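Local coordinates for protein amidohydrolase (Pseudomonas aeruginosa, PDB 2I5G) that probably acts as a metal-dependent dipeptidase of the membrane dipeptidase (peptidase M19) family, built on a TIM-barrel fold, at residues R23-E27 / N64-V68; D28-L34 / T286-P291; S57-I61 / G87-G91. The protein carries 2 engineered substitutions. All blocks are in the same frame, centred on the assembly; numbering follows the deposited sequence.

Contact 1 of 3, residues R23-E27 / N64-V68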
loop_
_atom_site.group_PDB
_atom_site.type_symbol
_atom_site.label_atom_id
_atom_site.label_comp_id
_atom_site.label_asym_id
_atom_site.label_seq_id
_atom_site.Cartn_x
_atom_site.Cartn_y
_atom_site.Cartn_z
ATOM N N ARG A 23 26.463 22.611 4.161
ATOM C CA ARG A 23 27.890 22.553 3.881
ATOM C C ARG A 23 28.710 21.995 5.036
ATOM O O ARG A 23 29.769 21.402 4.826
ATOM C CB ARG A 23 28.428 23.936 3.518
ATOM C CG ARG A 23 29.866 23.887 3.027
ATOM C CD ARG A 23 30.362 25.235 2.563
ATOM N NE ARG A 23 31.712 25.131 2.021
ATOM C CZ ARG A 23 32.003 24.614 0.831
ATOM N NH1 ARG A 23 31.034 24.156 0.050
ATOM N NH2 ARG A 23 33.266 24.548 0.426
ATOM N N GLU A 24 28.228 22.191 6.256
ATOM C CA GLU A 24 28.957 21.702 7.410
ATOM C C GLU A 24 28.956 20.182 7.458
ATOM O O GLU A 24 29.930 19.570 7.900
ATOM C CB GLU A 24 28.370 22.277 8.700
ATOM C CG GLU A 24 29.086 21.790 9.956
ATOM C CD GLU A 24 30.603 21.721 9.781
ATOM O OE1 GLU A 24 31.237 22.779 9.558
ATOM O OE2 GLU A 24 31.160 20.600 9.864
ATOM N N LEU A 25 27.867 19.571 7.004
ATOM C CA LEU A 25 27.774 18.117 7.004
ATOM C C LEU A 25 28.799 17.603 6.011
ATOM O O LEU A 25 29.527 16.648 6.282
ATOM C CB LEU A 25 26.366 17.670 6.593
ATOM C CG LEU A 25 26.043 16.170 6.622
ATOM C CD1 LEU A 25 26.601 15.495 5.388
ATOM C CD2 LEU A 25 26.611 15.539 7.890
ATOM N N PHE A 26 28.858 18.269 4.864
ATOM C CA PHE A 26 29.786 17.916 3.800
ATOM C C PHE A 26 31.234 17.973 4.265
ATOM O O PHE A 26 32.024 17.086 3.963
ATOM C CB PHE A 26 29.575 18.857 2.617
ATOM C CG PHE A 26 28.238 18.702 1.957
ATOM C CD1 PHE A 26 27.721 19.713 1.155
ATOM C CD2 PHE A 26 27.497 17.534 2.124
ATOM C CE1 PHE A 26 26.485 19.565 0.528
ATOM C CE2 PHE A 26 26.258 17.378 1.500
ATOM C CZ PHE A 26 25.753 18.394 0.702
ATOM N N GLU A 27 31.571 19.015 5.011
ATOM C CA GLU A 27 32.928 19.181 5.511
ATOM C C GLU A 27 33.309 18.122 6.550
ATOM O O GLU A 27 34.472 17.726 6.647
ATOM C CB GLU A 27 33.083 20.585 6.093
ATOM C CG GLU A 27 32.837 21.674 5.068
ATOM C CD GLU A 27 32.768 23.056 5.682
ATOM O OE1 GLU A 27 32.588 24.041 4.930
ATOM O OE2 GLU A 27 32.887 23.155 6.921
ATOM N N ASN A 64 28.014 22.982 -3.659
ATOM C CA ASN A 64 29.167 22.554 -2.864
ATOM C C ASN A 64 29.961 21.487 -3.616
ATOM O O ASN A 64 30.460 20.541 -3.004
ATOM C CB ASN A 64 28.709 21.969 -1.527
ATOM C CG ASN A 64 27.931 22.963 -0.682
ATOM O OD1 ASN A 64 28.498 23.901 -0.121
ATOM N ND2 ASN A 64 26.624 22.759 -0.588
ATOM N N SER A 65 30.079 21.649 -4.932
ATOM C CA SER A 65 30.782 20.693 -5.786
ATOM C C SER A 65 32.269 20.522 -5.479
ATOM O O SER A 65 32.930 19.636 -6.031
ATOM C CB SER A 65 30.620 21.085 -7.254
ATOM O OG SER A 65 31.280 22.308 -7.530
ATOM N N ASP A 66 32.797 21.368 -4.605
ATOM C CA ASP A 66 34.204 21.285 -4.246
ATOM C C ASP A 66 34.399 20.307 -3.088
ATOM O O ASP A 66 35.525 20.009 -2.695
ATOM C CB ASP A 66 34.716 22.675 -3.866
ATOM C CG ASP A 66 33.939 23.289 -2.716
ATOM O OD1 ASP A 66 32.694 23.185 -2.712
ATOM O OD2 ASP A 66 34.575 23.888 -1.822
ATOM N N LEU A 67 33.287 19.804 -2.562
ATOM C CA LEU A 67 33.289 18.867 -1.443
ATOM C C LEU A 67 32.685 17.519 -1.807
ATOM O O LEU A 67 33.173 16.477 -1.376
ATOM C CB LEU A 67 32.496 19.452 -0.267
ATOM C CG LEU A 67 33.231 20.329 0.755
ATOM C CD1 LEU A 67 34.267 21.200 0.059
ATOM C CD2 LEU A 67 32.211 21.165 1.531
ATOM N N VAL A 68 31.619 17.543 -2.602
ATOM C CA VAL A 68 30.936 16.317 -2.983
ATOM C C VAL A 68 30.564 16.251 -4.461
ATOM O O VAL A 68 30.487 17.273 -5.144
ATOM C CB VAL A 68 29.643 16.144 -2.151
ATOM C CG1 VAL A 68 29.981 16.075 -0.667
ATOM C CG2 VAL A 68 28.696 17.308 -2.420
#
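Arg23, in the first turn of its helix, reaches across in an extended conformation (chi1 to chi3 all t) and puts its guanidinium among acceptors of the facing turn. Arg23 NH1 donates to Asn64 OD1 at 2.6 Å, and Arg23 NH2 makes a salt bridge with Asp66 OD2 at 2.7 Å; both acceptors lie near the guanidinium plane, while Leu67 covers one face. One turn on, Phe26 points toward 64-68: its ring takes Val68 over a face, with Val68 CG2 4.3 Å from the Phe26 ring centroid and 8° off the normal, a CH-pi contact, and Phe26 CB lies 3.7 Å from Leu67 CD2. Glu27 adds OE1 at 3.2 Å from Arg23 NE, making a three-residue salt-bridge network, and its CG packs 3.6 Å from Leu67 CD2. The contact thus packs the first turn of helix 23-31 on the alpha-to-beta connection between helix 47-63 and strand 68-70 of the barrel; Phe26 and Val68 both rest on Ile88 of strand 86-92, and Phe26 touches Leu60 of helix 47-63.

Contact 2 of 3, residues D28-L34 / T286-P291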
loop_
_atom_site.group_PDB
_atom_site.type_symbol
_atom_site.label_atom_id
_atom_site.label_comp_id
_atom_site.label_asym_id
_atom_site.label_seq_id
_atom_site.Cartn_x
_atom_site.Cartn_y
_atom_site.Cartn_z
ATOM N N ASP A 28 32.329 17.663 7.316
ATOM C CA ASP A 28 32.574 16.655 8.342
ATOM C C ASP A 28 32.773 15.304 7.654
ATOM O O ASP A 28 33.414 14.399 8.196
ATOM C CB ASP A 28 31.395 16.610 9.326
ATOM C CG ASP A 28 31.796 16.094 10.705
ATOM O OD1 ASP A 28 32.863 16.509 11.211
ATOM O OD2 ASP A 28 31.041 15.287 11.293
HETATM N N MSE A 29 32.224 15.175 6.450
HETATM C CA MSE A 29 32.380 13.948 5.688
HETATM C C MSE A 29 33.824 13.936 5.210
HETATM O O MSE A 29 34.481 12.891 5.169
HETATM C CB MSE A 29 31.438 13.931 4.483
HETATM C CG MSE A 29 29.975 14.036 4.844
HETATM SE SE MSE A 29 28.819 13.760 3.329
HETATM C CE MSE A 29 27.595 12.463 4.088
ATOM N N ARG A 30 34.313 15.115 4.851
ATOM C CA ARG A 30 35.679 15.256 4.390
ATOM C C ARG A 30 36.637 15.020 5.557
ATOM O O ARG A 30 37.637 14.311 5.411
ATOM C CB ARG A 30 35.881 16.648 3.791
ATOM C CG ARG A 30 35.242 16.840 2.412
ATOM C CD ARG A 30 36.044 16.134 1.323
ATOM N NE ARG A 30 35.999 14.681 1.454
ATOM C CZ ARG A 30 37.031 13.872 1.228
ATOM N NH1 ARG A 30 38.207 14.371 0.861
ATOM N NH2 ARG A 30 36.887 12.560 1.369
ATOM N N LYS A 31 36.326 15.598 6.715
ATOM C CA LYS A 31 37.169 15.420 7.894
ATOM C C LYS A 31 37.334 13.943 8.255
ATOM O O LYS A 31 38.364 13.542 8.793
ATOM C CB LYS A 31 36.581 16.163 9.097
ATOM C CG LYS A 31 37.329 15.911 10.404
ATOM C CD LYS A 31 36.794 16.799 11.518
ATOM C CE LYS A 31 37.509 16.567 12.850
ATOM N NZ LYS A 31 37.211 15.232 13.454
ATOM N N GLY A 32 36.318 13.140 7.967
ATOM C CA GLY A 32 36.391 11.727 8.281
ATOM C C GLY A 32 36.948 10.887 7.148
ATOM O O GLY A 32 37.016 9.661 7.256
ATOM N N GLY A 33 37.335 11.543 6.057
ATOM C CA GLY A 33 37.892 10.835 4.916
ATOM C C GLY A 33 36.913 9.935 4.178
ATOM O O GLY A 33 37.319 9.048 3.426
ATOM N N LEU A 34 35.623 10.171 4.389
ATOM C CA LEU A 34 34.569 9.390 3.755
ATOM C C LEU A 34 34.702 9.480 2.239
ATOM O O LEU A 34 34.842 10.570 1.687
ATOM C CB LEU A 34 33.203 9.930 4.195
ATOM C CG LEU A 34 31.940 9.105 3.944
ATOM C CD1 LEU A 34 32.019 7.801 4.722
ATOM C CD2 LEU A 34 30.713 9.897 4.381
ATOM N N THR A 286 30.245 11.598 15.635
ATOM C CA THR A 286 30.088 12.414 14.434
ATOM C C THR A 286 30.784 11.777 13.233
ATOM O O THR A 286 31.740 11.011 13.377
ATOM C CB THR A 286 30.664 13.835 14.622
ATOM O OG1 THR A 286 32.055 13.750 14.945
ATOM C CG2 THR A 286 29.933 14.570 15.723
ATOM N N VAL A 287 30.293 12.102 12.044
ATOM C CA VAL A 287 30.854 11.568 10.818
ATOM C C VAL A 287 32.355 11.820 10.771
ATOM O O VAL A 287 33.132 10.936 10.409
ATOM C CB VAL A 287 30.185 12.216 9.591
ATOM C CG1 VAL A 287 30.736 11.610 8.309
ATOM C CG2 VAL A 287 28.678 12.017 9.665
ATOM N N GLY A 288 32.761 13.025 11.155
ATOM C CA GLY A 288 34.172 13.373 11.140
ATOM C C GLY A 288 35.072 12.464 11.961
ATOM O O GLY A 288 36.299 12.597 11.922
ATOM N N GLU A 289 34.474 11.536 12.700
ATOM C CA GLU A 289 35.243 10.613 13.528
ATOM C C GLU A 289 35.371 9.222 12.925
ATOM O O GLU A 289 35.927 8.321 13.557
ATOM C CB GLU A 289 34.614 10.489 14.912
ATOM C CG GLU A 289 34.804 11.692 15.803
ATOM C CD GLU A 289 34.209 11.468 17.173
ATOM O OE1 GLU A 289 32.968 11.523 17.290
ATOM O OE2 GLU A 289 34.980 11.222 18.131
ATOM N N PHE A 290 34.858 9.050 11.706
ATOM C CA PHE A 290 34.904 7.761 11.014
ATOM C C PHE A 290 36.238 7.023 11.190
ATOM O O PHE A 290 36.259 5.827 11.492
ATOM C CB PHE A 290 34.617 7.960 9.522
ATOM C CG PHE A 290 33.444 7.170 9.017
ATOM C CD1 PHE A 290 33.530 5.790 8.860
ATOM C CD2 PHE A 290 32.238 7.804 8.718
ATOM C CE1 PHE A 290 32.434 5.053 8.415
ATOM C CE2 PHE A 290 31.138 7.077 8.275
ATOM C CZ PHE A 290 31.236 5.699 8.123
ATOM N N PRO A 291 37.369 7.725 11.017
ATOM C CA PRO A 291 38.680 7.080 11.169
ATOM C C PRO A 291 38.963 6.326 12.473
ATOM O O PRO A 291 39.896 5.530 12.530
ATOM C CB PRO A 291 39.671 8.227 10.921
ATOM C CG PRO A 291 38.872 9.461 11.182
ATOM C CD PRO A 291 37.524 9.132 10.615
#
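Two hydrogen bonds converge on Gly288: its N donates to Asp28 OD2 (2.8 Å, 155° at the hydrogen), and Lys31 NZ donates to its carbonyl O at 3.2 Å. Asp28 OD2 also accepts from Gln252, which bonds Val287 N. The backbones come close, Gly32 CA and Gly288 CA lying 4.0 Å apart, and glycine permits it: an ideal CB on Gly32 would sit 2.6 Å from Val287 O, and one on Gly288 2.3 Å from Asp28 OD1. Gly33, at phi 67°, ends the helix in a Schellman motif, with Gly33 N bonded to Arg30 O and Leu34 N to Met29 O. Beyond the turn, Leu34 CD1 lies over the Phe290 ring, 4.1 Å from its centroid, a CH-pi contact, and Val287 CG1 is 4.3 Å from both Leu34 CD2 and selenomethionine Met29 CG. The contact joins the end of helix 23-31 to the 3-10 turn leading into helix 291-299, with Met29, Leu34 and Phe290 against strand 13-17 and His7 of helix 5-8 touching Phe290 and Pro291.

Contact 3 of 3, residues S57-I61 / G87-G91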
loop_
_atom_site.group_PDB
_atom_site.type_symbol
_atom_site.label_atom_id
_atom_site.label_comp_id
_atom_site.label_asym_id
_atom_site.label_seq_id
_atom_site.Cartn_x
_atom_site.Cartn_y
_atom_site.Cartn_z
ATOM N N SER A 57 18.426 18.117 -3.230
ATOM C CA SER A 57 19.723 17.476 -3.044
ATOM C C SER A 57 20.703 17.892 -4.144
ATOM O O SER A 57 21.826 18.298 -3.862
ATOM C CB SER A 57 19.560 15.951 -3.037
ATOM O OG SER A 57 18.742 15.523 -1.959
ATOM N N ASN A 58 20.274 17.784 -5.398
ATOM C CA ASN A 58 21.116 18.161 -6.522
ATOM C C ASN A 58 21.607 19.599 -6.379
ATOM O O ASN A 58 22.672 19.950 -6.889
ATOM C CB ASN A 58 20.341 18.034 -7.835
ATOM C CG ASN A 58 20.056 16.599 -8.213
ATOM O OD1 ASN A 58 19.297 16.333 -9.146
ATOM N ND2 ASN A 58 20.673 15.662 -7.495
ATOM N N LYS A 59 20.831 20.436 -5.697
ATOM C CA LYS A 59 21.226 21.826 -5.517
ATOM C C LYS A 59 22.348 21.984 -4.492
ATOM O O LYS A 59 23.291 22.753 -4.701
ATOM C CB LYS A 59 20.027 22.677 -5.098
ATOM C CG LYS A 59 20.363 24.153 -5.003
ATOM C CD LYS A 59 19.183 24.982 -4.540
ATOM C CE LYS A 59 19.595 26.429 -4.416
ATOM N NZ LYS A 59 20.194 26.898 -5.695
ATOM N N LEU A 60 22.250 21.269 -3.380
ATOM C CA LEU A 60 23.290 21.356 -2.367
ATOM C C LEU A 60 24.605 20.851 -2.940
ATOM O O LEU A 60 25.660 21.437 -2.699
ATOM C CB LEU A 60 22.904 20.548 -1.131
ATOM C CG LEU A 60 21.965 21.323 -0.208
ATOM C CD1 LEU A 60 21.238 20.382 0.735
ATOM C CD2 LEU A 60 22.786 22.354 0.558
ATOM N N ILE A 61 24.542 19.772 -3.709
ATOM C CA ILE A 61 25.741 19.223 -4.314
ATOM C C ILE A 61 26.301 20.256 -5.279
ATOM O O ILE A 61 27.471 20.621 -5.204
ATOM C CB ILE A 61 25.433 17.918 -5.081
ATOM C CG1 ILE A 61 25.048 16.811 -4.089
ATOM C CG2 ILE A 61 26.628 17.528 -5.950
ATOM C CD1 ILE A 61 24.776 15.468 -4.732
ATOM N N GLY A 87 31.708 11.063 -2.465
ATOM C CA GLY A 87 30.680 10.692 -3.411
ATOM C C GLY A 87 29.370 10.516 -2.690
ATOM O O GLY A 87 29.342 10.012 -1.566
ATOM N N ILE A 88 28.283 10.936 -3.328
ATOM C CA ILE A 88 26.961 10.815 -2.733
ATOM C C ILE A 88 26.039 9.968 -3.591
ATOM O O ILE A 88 25.744 10.304 -4.735
ATOM C CB ILE A 88 26.346 12.208 -2.484
ATOM C CG1 ILE A 88 27.110 12.883 -1.343
ATOM C CG2 ILE A 88 24.864 12.096 -2.139
ATOM C CD1 ILE A 88 26.613 14.259 -1.006
ATOM N N LEU A 89 25.607 8.851 -3.016
ATOM C CA LEU A 89 24.727 7.906 -3.686
ATOM C C LEU A 89 23.311 8.004 -3.111
ATOM O O LEU A 89 23.077 7.690 -1.942
ATOM C CB LEU A 89 25.291 6.488 -3.514
ATOM C CG LEU A 89 24.380 5.270 -3.716
ATOM C CD1 LEU A 89 23.684 5.377 -5.055
ATOM C CD2 LEU A 89 25.197 3.974 -3.622
ATOM N N TYR A 90 22.369 8.442 -3.942
ATOM C CA TYR A 90 20.981 8.595 -3.512
ATOM C C TYR A 90 20.281 7.296 -3.177
ATOM O O TYR A 90 20.329 6.337 -3.957
ATOM C CB TYR A 90 20.155 9.308 -4.582
ATOM C CG TYR A 90 20.524 10.751 -4.783
ATOM C CD1 TYR A 90 21.196 11.466 -3.786
ATOM C CD2 TYR A 90 20.156 11.422 -5.947
ATOM C CE1 TYR A 90 21.483 12.811 -3.943
ATOM C CE2 TYR A 90 20.439 12.772 -6.117
ATOM C CZ TYR A 90 21.101 13.461 -5.110
ATOM O OH TYR A 90 21.362 14.801 -5.263
ATOM N N GLY A 91 19.602 7.284 -2.028
ATOM C CA GLY A 91 18.871 6.103 -1.609
ATOM C C GLY A 91 17.485 6.391 -1.056
ATOM O O GLY A 91 17.205 7.496 -0.570
#
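This is helix-on-sheet packing within the barrel: the last part of helix 47-63 lies against strand 86-92, a member of the parallel sheet. The axes of the short segments 57-61 and 87-91 approach to 11.4 Å and run antiparallel, at 178° between their N-to-C directions. Such opposed directions of helix and strand are characteristic of the alternating beta/alpha architecture of a TIM barrel, in which the helices pack on the outside of a parallel sheet.

The backbones stay well apart, the nearest CA pairs being Ile61-Ile88 at 8.6 Å and Ser57-Tyr90 at 9.0 Å, so side chains bridge the gap. Ile88 and Tyr90, two positions apart on the strand, both point toward the helix; Ser57 and Ile61, one helical turn apart, point back. Ile61 CD1 reaches both strand residues, 4.3 Å from Ile88 CG2, 4.2 Å from Tyr90 CZ and 3.5 Å from Tyr90 OH. Tyr90 extends to the helix so that Tyr90 OH lies 3.1 Å from Ser57 CB, while Ser57 OG is bonded to the carbonyl of Asn53. Ile61 also touches Val68 and Pro70 of strand 68-70, and Phe26 of helix 23-31 touches Ile88.

At the edge of the ring, Asn58 ND2 donates to Tyr90 OH at 2.5 Å, a very short separation with a bent angle of 117° at the hydrogen, so its exact geometry should be read with caution at 2.60 Å resolution. With 194 Å² buried in all, the chemistry implies a mixed interface: Ile61 and Ile88 pack apolarly, while the Tyr90 hydroxyl meets a hydrogen-bond donor, Asn58 ND2.

Contacts 1 and 2 share helix 23-31, using its first and last turns, with centres about 12 Å apart, and touch where Leu67 meets Arg30. Contact 3 lies about 10 Å from contact 1 by centres and touches it through Val68 and Phe26 against Ile88, Val68 against Ile61, and Phe26 against Leu60. Contacts 2 and 3 are more separate, their centres about 17 Å apart and nearest atoms about 5 Å. Along the chain, contact 1 alternates with each of the others, whereas both segments of contact 3 fall between those of contact 2. The three therefore tie early beta/alpha units to one another, and contact 2 brings the late residues 286-291 up to them within the same barrel.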